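Local coordinates for protein L-threonine dehydrogenase (Flavobacterium frigidimaris, PDB 2YY7) that binds NAD in a Rossmann-type domain and probably catalyses the NAD-dependent oxidation of L-threonine at its 3-hydroxyl group, at residues C11-E17 and L173-P179; R23-E29 and V43-P48; A120-T125 and T135-S140; E208-P212 and A276-S282. All blocks are in the same frame, centred on the assembly; numbering follows the deposited sequence.

Overall arrangement
Contact 1 lies at the cofactor, contact 2 farther along helix 13-26, and contacts 3 and 4 across the centre of the chain. Contact 1 holds the dinucleotide directly, at its diphosphate and its nicotinamide amide. Contact 2, 16 Å away between centres, uses the far end of the same helix, and C11 SG of contact 1 packs against V44 CG2 at 3.9 Å. Between centres, contacts 3 and 4 lie 37 and 36 Å from contact 2 but 12 Å from each other. They touch where A120 CB meets W279 CZ2 at 3.5 Å. The side chains of A120 and W279 each come within about 7 Å of NAD, and contacts 1 and 4 reach neighbouring strands of one sheet.

Contact 1. Residues C11-E17 and L173-P179. With NAD (nicotinamide-adenine-dinucleotide), chain E.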
loop_
_atom_site.group_PDB
_atom_site.type_symbol
_atom_site.label_atom_id
_atom_site.label_comp_id
_atom_site.label_asym_id
_atom_site.label_seq_id
_atom_site.Cartn_x
_atom_site.Cartn_y
_atom_site.Cartn_z
ATOM N N CYS A 11 -16.529 20.994 -3.561
ATOM C CA CYS A 11 -17.964 20.854 -3.340
ATOM C C CYS A 11 -18.331 19.690 -2.420
ATOM O O CYS A 11 -19.510 19.457 -2.136
ATOM C CB CYS A 11 -18.676 20.707 -4.691
ATOM S SG CYS A 11 -18.507 22.182 -5.745
ATOM N N GLY A 12 -17.320 18.975 -1.940
ATOM C CA GLY A 12 -17.558 17.842 -1.062
ATOM C C GLY A 12 -17.951 18.216 0.355
ATOM O O GLY A 12 -18.025 19.401 0.710
ATOM N N GLN A 13 -18.201 17.196 1.173
ATOM C CA GLN A 13 -18.592 17.400 2.562
ATOM C C GLN A 13 -17.560 18.249 3.312
ATOM O O GLN A 13 -17.927 19.157 4.058
ATOM C CB GLN A 13 -18.766 16.056 3.285
ATOM C CG GLN A 13 -19.460 16.190 4.652
ATOM C CD GLN A 13 -19.286 14.970 5.548
ATOM O OE1 GLN A 13 -19.936 14.854 6.585
ATOM N NE2 GLN A 13 -18.398 14.068 5.161
ATOM N N ILE A 14 -16.274 17.954 3.118
ATOM C CA ILE A 14 -15.221 18.714 3.789
ATOM C C ILE A 14 -14.888 19.990 3.024
ATOM O O ILE A 14 -14.805 21.075 3.608
ATOM C CB ILE A 14 -13.912 17.903 3.915
ATOM C CG1 ILE A 14 -14.176 16.571 4.615
ATOM C CG2 ILE A 14 -12.877 18.712 4.695
ATOM C CD1 ILE A 14 -12.965 15.654 4.653
ATOM N N GLY A 15 -14.696 19.839 1.714
ATOM C CA GLY A 15 -14.356 20.960 0.858
ATOM C C GLY A 15 -15.226 22.189 1.042
ATOM O O GLY A 15 -14.730 23.317 0.980
ATOM N N THR A 16 -16.521 21.971 1.259
ATOM C CA THR A 16 -17.470 23.066 1.446
ATOM C C THR A 16 -17.059 23.962 2.614
ATOM O O THR A 16 -16.956 25.181 2.468
ATOM C CB THR A 16 -18.901 22.527 1.713
ATOM O OG1 THR A 16 -19.373 21.826 0.555
ATOM C CG2 THR A 16 -19.858 23.675 2.023
ATOM N N GLU A 17 -16.822 23.345 3.767
ATOM C CA GLU A 17 -16.426 24.072 4.971
ATOM C C GLU A 17 -14.985 24.562 4.911
ATOM O O GLU A 17 -14.682 25.672 5.349
ATOM C CB GLU A 17 -16.609 23.180 6.199
ATOM C CG GLU A 17 -18.051 22.804 6.482
ATOM C CD GLU A 17 -18.920 24.015 6.772
ATOM O OE1 GLU A 17 -18.560 24.800 7.677
ATOM O OE2 GLU A 17 -19.962 24.178 6.102
ATOM N N LEU A 173 -16.271 11.780 9.808
ATOM C CA LEU A 173 -16.641 13.189 9.986
ATOM C C LEU A 173 -18.140 13.479 9.945
ATOM O O LEU A 173 -18.886 12.887 9.165
ATOM C CB LEU A 173 -15.930 14.064 8.943
ATOM C CG LEU A 173 -14.402 14.039 8.914
ATOM C CD1 LEU A 173 -13.905 15.174 8.026
ATOM C CD2 LEU A 173 -13.838 14.193 10.322
ATOM N N ILE A 174 -18.563 14.426 10.777
ATOM C CA ILE A 174 -19.968 14.803 10.896
ATOM C C ILE A 174 -20.194 16.286 10.587
ATOM O O ILE A 174 -19.525 17.152 11.149
ATOM C CB ILE A 174 -20.458 14.481 12.324
ATOM C CG1 ILE A 174 -20.247 12.984 12.598
ATOM C CG2 ILE A 174 -21.929 14.856 12.484
ATOM C CD1 ILE A 174 -20.115 12.624 14.070
ATOM N N SER A 175 -21.133 16.578 9.693
ATOM C CA SER A 175 -21.412 17.964 9.330
ATOM C C SER A 175 -22.884 18.203 9.006
ATOM O O SER A 175 -23.647 17.262 8.796
ATOM C CB SER A 175 -20.566 18.382 8.129
ATOM O OG SER A 175 -20.976 17.679 6.971
ATOM N N TRP A 176 -23.252 19.481 8.942
ATOM C CA TRP A 176 -24.620 19.911 8.669
ATOM C C TRP A 176 -24.789 20.685 7.359
ATOM O O TRP A 176 -25.907 20.839 6.874
ATOM C CB TRP A 176 -25.109 20.805 9.815
ATOM C CG TRP A 176 -24.173 21.958 10.079
ATOM C CD1 TRP A 176 -23.158 22.001 10.996
ATOM C CD2 TRP A 176 -24.113 23.196 9.359
ATOM N NE1 TRP A 176 -22.470 23.187 10.889
ATOM C CE2 TRP A 176 -23.034 23.938 9.891
ATOM C CE3 TRP A 176 -24.865 23.751 8.312
ATOM C CZ2 TRP A 176 -22.688 25.208 9.411
ATOM C CZ3 TRP A 176 -24.519 25.017 7.837
ATOM C CH2 TRP A 176 -23.439 25.728 8.388
ATOM N N SER A 177 -23.693 21.179 6.785
ATOM C CA SER A 177 -23.790 21.979 5.559
ATOM C C SER A 177 -23.894 21.242 4.229
ATOM O O SER A 177 -24.494 21.757 3.286
ATOM C CB SER A 177 -22.616 22.959 5.478
ATOM O OG SER A 177 -21.387 22.269 5.361
ATOM N N THR A 178 -23.310 20.051 4.141
ATOM C CA THR A 178 -23.333 19.285 2.897
ATOM C C THR A 178 -23.430 17.790 3.207
ATOM O O THR A 178 -22.843 17.313 4.174
ATOM C CB THR A 178 -22.049 19.558 2.080
ATOM O OG1 THR A 178 -21.892 20.972 1.908
ATOM C CG2 THR A 178 -22.117 18.900 0.711
ATOM N N PRO A 179 -24.189 17.037 2.394
ATOM C CA PRO A 179 -24.355 15.594 2.595
ATOM C C PRO A 179 -23.028 14.853 2.449
ATOM O O PRO A 179 -22.157 15.272 1.685
ATOM C CB PRO A 179 -25.343 15.199 1.494
ATOM C CG PRO A 179 -26.115 16.454 1.260
ATOM C CD PRO A 179 -25.043 17.507 1.289
HETATM P PA NAD E . -17.064 14.012 -0.835
HETATM O O1A NAD E . -18.164 14.630 -0.042
HETATM O O2A NAD E . -17.417 12.757 -1.548
HETATM O O5B NAD E . -16.379 15.081 -1.780
HETATM C C5B NAD E . -15.589 14.697 -2.868
HETATM C C4B NAD E . -15.613 15.790 -3.909
HETATM O O4B NAD E . -14.655 15.451 -4.913
HETATM C C3B NAD E . -17.001 15.920 -4.581
HETATM O O3B NAD E . -17.483 17.274 -4.542
HETATM C C2B NAD E . -16.753 15.376 -5.994
HETATM O O2B NAD E . -17.578 15.993 -6.967
HETATM C C1B NAD E . -15.260 15.686 -6.183
HETATM N N9A NAD E . -14.646 14.894 -7.258
HETATM C C8A NAD E . -14.850 13.536 -7.505
HETATM N N7A NAD E . -14.131 13.199 -8.585
HETATM C C5A NAD E . -13.473 14.306 -8.997
HETATM C C6A NAD E . -12.632 14.523 -10.077
HETATM N N6A NAD E . -12.407 13.566 -10.952
HETATM N N1A NAD E . -12.120 15.777 -10.284
HETATM C C2A NAD E . -12.427 16.825 -9.429
HETATM N N3A NAD E . -13.287 16.637 -8.364
HETATM C C4A NAD E . -13.799 15.377 -8.176
HETATM O O3 NAD E . -15.873 13.592 0.157
HETATM P PN NAD E . -15.376 14.304 1.528
HETATM O O1N NAD E . -15.325 15.799 1.407
HETATM O O2N NAD E . -16.096 13.608 2.628
HETATM O O5D NAD E . -13.844 13.770 1.601
HETATM C C5D NAD E . -12.766 14.552 1.065
HETATM C C4D NAD E . -11.428 13.825 1.372
HETATM O O4D NAD E . -11.343 13.535 2.755
HETATM C C3D NAD E . -11.294 12.467 0.676
HETATM O O3D NAD E . -9.921 12.255 0.360
HETATM C C2D NAD E . -11.668 11.478 1.754
HETATM O O2D NAD E . -11.133 10.220 1.416
HETATM C C1D NAD E . -11.092 12.135 3.008
HETATM N N1N NAD E . -11.779 11.620 4.215
HETATM C C2N NAD E . -13.096 11.956 4.451
HETATM C C3N NAD E . -13.733 11.467 5.587
HETATM C C7N NAD E . -15.129 11.909 5.933
HETATM O O7N NAD E . -15.684 11.297 7.044
HETATM N N7N NAD E . -15.812 12.797 5.188
HETATM C C4N NAD E . -13.046 10.618 6.475
HETATM C C5N NAD E . -11.704 10.309 6.236
HETATM C C6N NAD E . -11.081 10.791 5.101
HETATM O O HOH W 1 -20.399 19.755 5.081
#
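T16 and T178 meet hydroxyl to hydroxyl, their side chains crossing at a slant, with T178 OG1 donating to T16 OG1 at 3.0 Å. The T16 hydroxyl donates in turn to G12 O, which also accepts from T16 N; the two donors reach that oxygen from opposite faces of its plane. The next residue, E17, bends at chi2 (-62°) and brings OE2 to S177 OG, a very short hydrogen bond of 2.5 Å. A water gathers Q13 O, S175 OG and S177 OG. Deeper in, I14 and L173 cross nearly at right angles, CD1 against CD1 at 3.5 Å. This is the glycine-rich turn and helix start of a Rossmann fold: Q13 N and I14 N give nearly straight bonds to NAD O1A and O1N, while L173 N holds NAD O7N at 2.9 Å. Backbone N-H groups at the helix start thus grip both phosphates, and the positive end of the helix is likely to offset part of their negative charge.

Contact 2. Residues R23-E29 and V43-P48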
loop_
_atom_site.group_PDB
_atom_site.type_symbol
_atom_site.label_atom_id
_atom_site.label_comp_id
_atom_site.label_asym_id
_atom_site.label_seq_id
_atom_site.Cartn_x
_atom_site.Cartn_y
_atom_site.Cartn_z
ATOM N N ARG A 23 -11.136 30.988 3.138
ATOM C CA ARG A 23 -11.438 32.300 2.574
ATOM C C ARG A 23 -11.585 33.380 3.646
ATOM O O ARG A 23 -11.285 34.549 3.397
ATOM C CB ARG A 23 -12.700 32.226 1.702
ATOM C CG ARG A 23 -12.426 31.585 0.341
ATOM C CD ARG A 23 -13.672 31.389 -0.499
ATOM N NE ARG A 23 -13.315 30.991 -1.859
ATOM C CZ ARG A 23 -14.165 30.475 -2.742
ATOM N NH1 ARG A 23 -15.437 30.284 -2.417
ATOM N NH2 ARG A 23 -13.741 30.156 -3.959
ATOM N N LYS A 24 -12.037 32.989 4.835
ATOM C CA LYS A 24 -12.188 33.931 5.939
ATOM C C LYS A 24 -10.814 34.307 6.485
ATOM O O LYS A 24 -10.580 35.449 6.879
ATOM C CB LYS A 24 -13.021 33.313 7.064
ATOM C CG LYS A 24 -14.489 33.114 6.719
ATOM C CD LYS A 24 -15.249 32.381 7.821
ATOM C CE LYS A 24 -15.255 33.149 9.139
ATOM N NZ LYS A 24 -13.932 33.131 9.829
ATOM N N LEU A 25 -9.906 33.334 6.491
ATOM C CA LEU A 25 -8.558 33.532 7.002
ATOM C C LEU A 25 -7.601 34.198 6.027
ATOM O O LEU A 25 -6.805 35.043 6.429
ATOM C CB LEU A 25 -7.946 32.191 7.425
ATOM C CG LEU A 25 -8.552 31.393 8.580
ATOM C CD1 LEU A 25 -7.777 30.090 8.740
ATOM C CD2 LEU A 25 -8.501 32.207 9.869
ATOM N N TYR A 26 -7.673 33.831 4.750
ATOM C CA TYR A 26 -6.744 34.393 3.776
ATOM C C TYR A 26 -7.324 35.257 2.670
ATOM O O TYR A 26 -6.576 35.771 1.838
ATOM C CB TYR A 26 -5.918 33.274 3.138
ATOM C CG TYR A 26 -5.161 32.420 4.133
ATOM C CD1 TYR A 26 -5.628 31.160 4.493
ATOM C CD2 TYR A 26 -3.979 32.874 4.717
ATOM C CE1 TYR A 26 -4.940 30.368 5.408
ATOM C CE2 TYR A 26 -3.281 32.087 5.638
ATOM C CZ TYR A 26 -3.769 30.838 5.976
ATOM O OH TYR A 26 -3.092 30.049 6.880
ATOM N N GLY A 27 -8.639 35.424 2.647
ATOM C CA GLY A 27 -9.236 36.243 1.607
ATOM C C GLY A 27 -9.981 35.417 0.578
ATOM O O GLY A 27 -9.509 34.368 0.148
ATOM N N THR A 28 -11.148 35.907 0.180
ATOM C CA THR A 28 -12.006 35.229 -0.787
ATOM C C THR A 28 -11.332 34.814 -2.089
ATOM O O THR A 28 -11.440 33.658 -2.508
ATOM C CB THR A 28 -13.225 36.107 -1.127
ATOM O OG1 THR A 28 -13.966 36.360 0.073
ATOM C CG2 THR A 28 -14.126 35.414 -2.149
ATOM N N GLU A 29 -10.639 35.754 -2.727
ATOM C CA GLU A 29 -9.972 35.480 -3.993
ATOM C C GLU A 29 -8.616 34.784 -3.898
ATOM O O GLU A 29 -8.001 34.496 -4.924
ATOM C CB GLU A 29 -9.828 36.773 -4.801
ATOM C CG GLU A 29 -11.155 37.381 -5.249
ATOM C CD GLU A 29 -11.964 37.931 -4.092
ATOM O OE1 GLU A 29 -11.350 38.415 -3.117
ATOM O OE2 GLU A 29 -13.211 37.894 -4.164
ATOM N N VAL A 43 -20.670 27.397 -2.108
ATOM C CA VAL A 43 -19.230 27.463 -2.328
ATOM C C VAL A 43 -18.874 27.925 -3.738
ATOM O O VAL A 43 -17.913 28.666 -3.923
ATOM C CB VAL A 43 -18.547 26.094 -2.038
ATOM C CG1 VAL A 43 -19.075 25.026 -2.977
ATOM C CG2 VAL A 43 -17.038 26.226 -2.173
ATOM N N VAL A 44 -19.652 27.499 -4.727
ATOM C CA VAL A 44 -19.395 27.891 -6.110
ATOM C C VAL A 44 -19.607 29.389 -6.353
ATOM O O VAL A 44 -18.802 30.030 -7.030
ATOM C CB VAL A 44 -20.292 27.100 -7.096
ATOM C CG1 VAL A 44 -20.053 27.581 -8.517
ATOM C CG2 VAL A 44 -19.991 25.611 -6.996
ATOM N N ASN A 45 -20.680 29.945 -5.796
ATOM C CA ASN A 45 -20.985 31.362 -5.986
ATOM C C ASN A 45 -20.272 32.318 -5.029
ATOM O O ASN A 45 -20.203 33.516 -5.293
ATOM C CB ASN A 45 -22.495 31.605 -5.878
ATOM C CG ASN A 45 -23.292 30.815 -6.897
ATOM O OD1 ASN A 45 -22.951 30.778 -8.077
ATOM N ND2 ASN A 45 -24.368 30.183 -6.444
ATOM N N SER A 46 -19.741 31.803 -3.925
ATOM C CA SER A 46 -19.073 32.669 -2.957
ATOM C C SER A 46 -17.577 32.862 -3.195
ATOM O O SER A 46 -16.812 33.041 -2.244
ATOM C CB SER A 46 -19.306 32.144 -1.536
ATOM O OG SER A 46 -18.751 30.852 -1.368
ATOM N N GLY A 47 -17.159 32.836 -4.457
ATOM C CA GLY A 47 -15.750 33.022 -4.759
ATOM C C GLY A 47 -15.303 32.384 -6.063
ATOM O O GLY A 47 -16.105 31.758 -6.755
ATOM N N PRO A 48 -14.018 32.527 -6.425
ATOM C CA PRO A 48 -13.479 31.954 -7.662
ATOM C C PRO A 48 -13.680 30.441 -7.727
ATOM O O PRO A 48 -13.237 29.711 -6.839
ATOM C CB PRO A 48 -12.002 32.329 -7.602
ATOM C CG PRO A 48 -12.015 33.620 -6.841
ATOM C CD PRO A 48 -12.984 33.307 -5.725
HETATM O O HOH W 2 -16.651 29.625 0.361
HETATM O O HOH W 3 -16.505 34.398 0.357
#
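In the Rossmann fold of this enzyme, the C-terminal end of helix 13-26 meets the loop that leads from helix 42-45 into strand 49-51, and R23 reaches across from one to the other. Its chain is extended from CG to NE, with chi2 at 175° and chi3 at 170°, and this carries the guanidinium over to a row of backbone carbonyls. V43 O lies at the guanidinium edge, in its plane, and takes a weak hydrogen bond from R23 NH1 at 3.3 Å. P48 O is also in that plane, 3.0 Å from R23 NH2, and NH2 is hydrogen-bonded to V31 O on strand 31-35. That strand, helix 42-45 and strand 49-51 follow one another as a beta-alpha-beta unit, and the contact closes its second turn against helix 13-26. One face of the guanidinium is covered by G47 CA, 3.6 Å from R23 CZ. A side chain at G47 would run into R23 CZ, and its backbone angles, with phi at 154°, call for glycine by themselves. G27 is the positive-phi residue after helix 13-26, its N bonded to R23 O. Water joins R23 NH1 to S46 OG, whose other partner is D42 O. T28 CG2 rests 3.6 Å from S46 O, and P48 CD sits 3.6 Å from T28 O.

Contact 3. Residues A120-T125 and T135-S140; sequences AVFGPT and TIMEPS
Between strand 112-118 and helix 142-161 a long loop doubles back on itself beside the nicotinamide end of the cofactor site, and residues 120-125 and 135-140 are its two facing arms. M137 lies alongside V121, pointing the same way, and its SD stands 4.7 Å from the centroid of the F122 ring, a Met-aromatic contact 50° off the ring normal. V121 CG2 covers one face of that ring, over its centre, while T135 CG2 reaches F122 CE1 at 3.6 Å. In this UDP-galactose 4-epimerase-like SDR enzyme, helix 142-161 bears Y143 and K147, both bonded to NAD, and A120 and V121 pack against them. Farther out, a chi1 of 48° sets T125 OG1 between its backbone N and carbonyl carbon, where it donates to E138 OE1 at 2.9 Å, from above the carboxylate plane. An alanine in place of E138 would probably leave the T125 hydroxyl without this acceptor and R152 of the second subunit without the charge it faces in a long, weak ion pair. G123 CA makes a CA-H...O contact of 3.5 Å to E138 O.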
loop_
_atom_site.group_PDB
_atom_site.type_symbol
_atom_site.label_atom_id
_atom_site.label_comp_id
_atom_site.label_asym_id
_atom_site.label_seq_id
_atom_site.Cartn_x
_atom_site.Cartn_y
_atom_site.Cartn_z
ATOM N N ALA A 120 -9.482 4.466 7.566
ATOM C CA ALA A 120 -9.714 3.294 6.729
ATOM C C ALA A 120 -8.408 2.589 6.363
ATOM O O ALA A 120 -8.432 1.494 5.795
ATOM C CB ALA A 120 -10.461 3.694 5.459
ATOM N N VAL A 121 -7.271 3.214 6.676
ATOM C CA VAL A 121 -5.974 2.604 6.387
ATOM C C VAL A 121 -5.708 1.426 7.328
ATOM O O VAL A 121 -4.823 0.602 7.081
ATOM C CB VAL A 121 -4.810 3.625 6.521
ATOM C CG1 VAL A 121 -4.989 4.748 5.512
ATOM C CG2 VAL A 121 -4.747 4.185 7.938
ATOM N N PHE A 122 -6.480 1.347 8.407
ATOM C CA PHE A 122 -6.324 0.266 9.371
ATOM C C PHE A 122 -7.155 -0.943 8.941
ATOM O O PHE A 122 -8.082 -0.812 8.144
ATOM C CB PHE A 122 -6.740 0.750 10.762
ATOM C CG PHE A 122 -5.897 1.887 11.273
ATOM C CD1 PHE A 122 -4.524 1.724 11.454
ATOM C CD2 PHE A 122 -6.465 3.130 11.543
ATOM C CE1 PHE A 122 -3.731 2.779 11.896
ATOM C CE2 PHE A 122 -5.676 4.196 11.987
ATOM C CZ PHE A 122 -4.308 4.018 12.163
ATOM N N GLY A 123 -6.810 -2.119 9.460
ATOM C CA GLY A 123 -7.526 -3.325 9.093
ATOM C C GLY A 123 -7.914 -4.201 10.271
ATOM O O GLY A 123 -7.723 -3.810 11.429
ATOM N N PRO A 124 -8.439 -5.409 10.000
ATOM C CA PRO A 124 -8.889 -6.407 10.980
ATOM C C PRO A 124 -7.854 -6.776 12.037
ATOM O O PRO A 124 -8.201 -7.131 13.164
ATOM C CB PRO A 124 -9.245 -7.617 10.110
ATOM C CG PRO A 124 -9.584 -7.015 8.780
ATOM C CD PRO A 124 -8.535 -5.951 8.631
ATOM N N THR A 125 -6.584 -6.697 11.658
ATOM C CA THR A 125 -5.480 -7.047 12.540
ATOM C C THR A 125 -4.910 -5.859 13.316
ATOM O O THR A 125 -3.943 -6.004 14.066
ATOM C CB THR A 125 -4.348 -7.715 11.728
ATOM O OG1 THR A 125 -4.069 -6.931 10.559
ATOM C CG2 THR A 125 -4.759 -9.121 11.293
ATOM N N THR A 135 1.523 1.146 13.694
ATOM C CA THR A 135 0.916 -0.131 14.053
ATOM C C THR A 135 0.680 -0.995 12.818
ATOM O O THR A 135 1.117 -0.660 11.720
ATOM C CB THR A 135 -0.441 0.114 14.769
ATOM O OG1 THR A 135 -1.030 -1.135 15.143
ATOM C CG2 THR A 135 -1.405 0.857 13.845
ATOM N N ILE A 136 -0.007 -2.115 13.010
ATOM C CA ILE A 136 -0.328 -3.025 11.919
ATOM C C ILE A 136 -1.392 -2.372 11.036
ATOM O O ILE A 136 -2.347 -1.790 11.545
ATOM C CB ILE A 136 -0.871 -4.364 12.473
ATOM C CG1 ILE A 136 0.236 -5.082 13.246
ATOM C CG2 ILE A 136 -1.405 -5.227 11.343
ATOM C CD1 ILE A 136 -0.235 -6.316 13.998
ATOM N N MET A 137 -1.220 -2.460 9.716
ATOM C CA MET A 137 -2.181 -1.876 8.783
ATOM C C MET A 137 -2.418 -2.769 7.565
ATOM O O MET A 137 -1.598 -2.826 6.650
ATOM C CB MET A 137 -1.709 -0.487 8.319
ATOM C CG MET A 137 -1.502 0.515 9.456
ATOM S SD MET A 137 -1.347 2.241 8.906
ATOM C CE MET A 137 0.299 2.234 8.213
ATOM N N GLU A 138 -3.547 -3.470 7.558
ATOM C CA GLU A 138 -3.882 -4.346 6.440
ATOM C C GLU A 138 -5.310 -4.055 6.007
ATOM O O GLU A 138 -6.207 -4.869 6.215
ATOM C CB GLU A 138 -3.748 -5.817 6.850
ATOM C CG GLU A 138 -2.353 -6.203 7.329
ATOM C CD GLU A 138 -2.198 -7.695 7.547
ATOM O OE1 GLU A 138 -3.056 -8.300 8.222
ATOM O OE2 GLU A 138 -1.207 -8.262 7.051
ATOM N N PRO A 139 -5.540 -2.874 5.406
ATOM C CA PRO A 139 -6.876 -2.483 4.946
ATOM C C PRO A 139 -7.530 -3.533 4.056
ATOM O O PRO A 139 -6.896 -4.080 3.152
ATOM C CB PRO A 139 -6.622 -1.161 4.216
ATOM C CG PRO A 139 -5.190 -1.273 3.779
ATOM C CD PRO A 139 -4.538 -1.877 4.996
ATOM N N SER A 140 -8.800 -3.814 4.329
ATOM C CA SER A 140 -9.551 -4.800 3.567
ATOM C C SER A 140 -10.473 -4.183 2.509
ATOM O O SER A 140 -11.203 -4.902 1.832
ATOM C CB SER A 140 -10.367 -5.673 4.522
ATOM O OG SER A 140 -11.192 -4.873 5.343
HETATM O O HOH W 4 -9.881 -2.309 6.675
#

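Contact 4. Residues E208-P212 and A276-S282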
loop_
_atom_site.group_PDB
_atom_site.type_symbol
_atom_site.label_atom_id
_atom_site.label_comp_id
_atom_site.label_asym_id
_atom_site.label_seq_id
_atom_site.Cartn_x
_atom_site.Cartn_y
_atom_site.Cartn_z
ATOM N N GLU A 208 -23.874 -1.386 18.806
ATOM C CA GLU A 208 -22.642 -1.215 19.571
ATOM C C GLU A 208 -21.370 -1.072 18.730
ATOM O O GLU A 208 -20.272 -1.341 19.212
ATOM C CB GLU A 208 -22.469 -2.378 20.554
ATOM C CG GLU A 208 -23.685 -2.645 21.440
ATOM C CD GLU A 208 -24.229 -1.388 22.099
ATOM O OE1 GLU A 208 -23.468 -0.714 22.825
ATOM O OE2 GLU A 208 -25.425 -1.074 21.887
ATOM N N THR A 209 -21.518 -0.645 17.478
ATOM C CA THR A 209 -20.375 -0.461 16.586
ATOM C C THR A 209 -19.646 0.828 16.968
ATOM O O THR A 209 -19.981 1.913 16.486
ATOM C CB THR A 209 -20.841 -0.379 15.119
ATOM O OG1 THR A 209 -21.577 -1.564 14.792
ATOM C CG2 THR A 209 -19.655 -0.258 14.175
ATOM N N LYS A 210 -18.658 0.702 17.851
ATOM C CA LYS A 210 -17.887 1.849 18.320
ATOM C C LYS A 210 -16.874 2.289 17.270
ATOM O O LYS A 210 -16.102 1.478 16.761
ATOM C CB LYS A 210 -17.177 1.485 19.626
ATOM C CG LYS A 210 -16.443 2.624 20.304
ATOM C CD LYS A 210 -15.809 2.127 21.593
ATOM C CE LYS A 210 -14.950 3.193 22.242
ATOM N NZ LYS A 210 -15.751 4.419 22.507
ATOM N N MET A 211 -16.879 3.578 16.946
ATOM C CA MET A 211 -15.964 4.102 15.936
ATOM C C MET A 211 -15.397 5.461 16.301
ATOM O O MET A 211 -15.962 6.179 17.128
ATOM C CB MET A 211 -16.683 4.238 14.593
ATOM C CG MET A 211 -17.308 2.955 14.074
ATOM S SD MET A 211 -18.176 3.258 12.515
ATOM C CE MET A 211 -16.845 2.989 11.357
ATOM N N PRO A 212 -14.261 5.828 15.683
ATOM C CA PRO A 212 -13.597 7.118 15.913
ATOM C C PRO A 212 -14.336 8.147 15.060
ATOM O O PRO A 212 -14.497 7.954 13.849
ATOM C CB PRO A 212 -12.179 6.888 15.391
ATOM C CG PRO A 212 -12.020 5.390 15.417
ATOM C CD PRO A 212 -13.365 4.916 14.958
ATOM N N ALA A 276 -16.872 -1.393 8.730
ATOM C CA ALA A 276 -16.733 -0.887 10.091
ATOM C C ALA A 276 -16.059 -1.894 11.023
ATOM O O ALA A 276 -15.216 -1.520 11.839
ATOM C CB ALA A 276 -18.103 -0.502 10.645
ATOM N N ASP A 277 -16.433 -3.165 10.911
ATOM C CA ASP A 277 -15.840 -4.189 11.766
ATOM C C ASP A 277 -14.343 -4.372 11.520
ATOM O O ASP A 277 -13.644 -4.931 12.360
ATOM C CB ASP A 277 -16.554 -5.534 11.593
ATOM C CG ASP A 277 -17.986 -5.513 12.116
ATOM O OD1 ASP A 277 -18.271 -4.761 13.072
ATOM O OD2 ASP A 277 -18.823 -6.263 11.578
ATOM N N SER A 278 -13.843 -3.902 10.378
ATOM C CA SER A 278 -12.418 -4.032 10.089
ATOM C C SER A 278 -11.628 -2.812 10.572
ATOM O O SER A 278 -10.405 -2.766 10.428
ATOM C CB SER A 278 -12.181 -4.234 8.590
ATOM O OG SER A 278 -12.284 -3.012 7.885
ATOM N N TRP A 279 -12.323 -1.830 11.148
ATOM C CA TRP A 279 -11.663 -0.622 11.647
ATOM C C TRP A 279 -11.599 -0.561 13.170
ATOM O O TRP A 279 -12.353 -1.243 13.862
ATOM C CB TRP A 279 -12.386 0.644 11.174
ATOM C CG TRP A 279 -12.417 0.864 9.704
ATOM C CD1 TRP A 279 -11.693 0.204 8.751
ATOM C CD2 TRP A 279 -13.197 1.844 9.013
ATOM N NE1 TRP A 279 -11.976 0.718 7.506
ATOM C CE2 TRP A 279 -12.896 1.726 7.640
ATOM C CE3 TRP A 279 -14.122 2.815 9.424
ATOM C CZ2 TRP A 279 -13.488 2.542 6.672
ATOM C CZ3 TRP A 279 -14.711 3.629 8.459
ATOM C CH2 TRP A 279 -14.391 3.485 7.100
ATOM N N PRO A 280 -10.689 0.272 13.706
ATOM C CA PRO A 280 -10.503 0.457 15.150
ATOM C C PRO A 280 -11.719 1.141 15.769
ATOM O O PRO A 280 -12.574 1.665 15.055
ATOM C CB PRO A 280 -9.264 1.346 15.231
ATOM C CG PRO A 280 -8.516 1.013 13.977
ATOM C CD PRO A 280 -9.617 0.949 12.957
ATOM N N ALA A 281 -11.785 1.141 17.097
ATOM C CA ALA A 281 -12.891 1.776 17.803
ATOM C C ALA A 281 -12.491 3.183 18.246
ATOM O O ALA A 281 -13.316 4.105 18.232
ATOM C CB ALA A 281 -13.292 0.930 19.023
ATOM N N SER A 282 -11.228 3.340 18.635
ATOM C CA SER A 282 -10.699 4.630 19.088
ATOM C C SER A 282 -9.248 4.793 18.624
ATOM O O SER A 282 -8.534 3.808 18.449
ATOM C CB SER A 282 -10.774 4.725 20.615
ATOM O OG SER A 282 -9.992 3.706 21.210
#
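A buried packing contact, without hydrogen bonds between its two segments, joins the start of strand 211-215 to the loop between helices 272-276 and 286-292; the strand pairs with 164-174 and 245-247 in the mixed sheet of the Rossmann domain. The loop opens with a type I beta turn, A276 to W279, closed by W279 N bonding to A276 O. M211 bends at chi3 (89°), which brings its CE against W279 CE3 at 3.3 Å, an oblique approach to the indole; the same methyl lies 3.8 Å from A276 CB. T209 CG2 meets that alanine methyl too. P212 sets its ring against the backbone of the loop, CD 3.3 Å from P280 O and CG 3.4 Å from A281 O. A glycine at P212 would probably open a gap beside these two carbonyls and give the strand entry more backbone freedom. A281 O accepts a hydrogen bond from S246 OG. K210 CD touches A281 CB, and A281 CA makes a CA-H...O contact of 3.4 Å to K210 O.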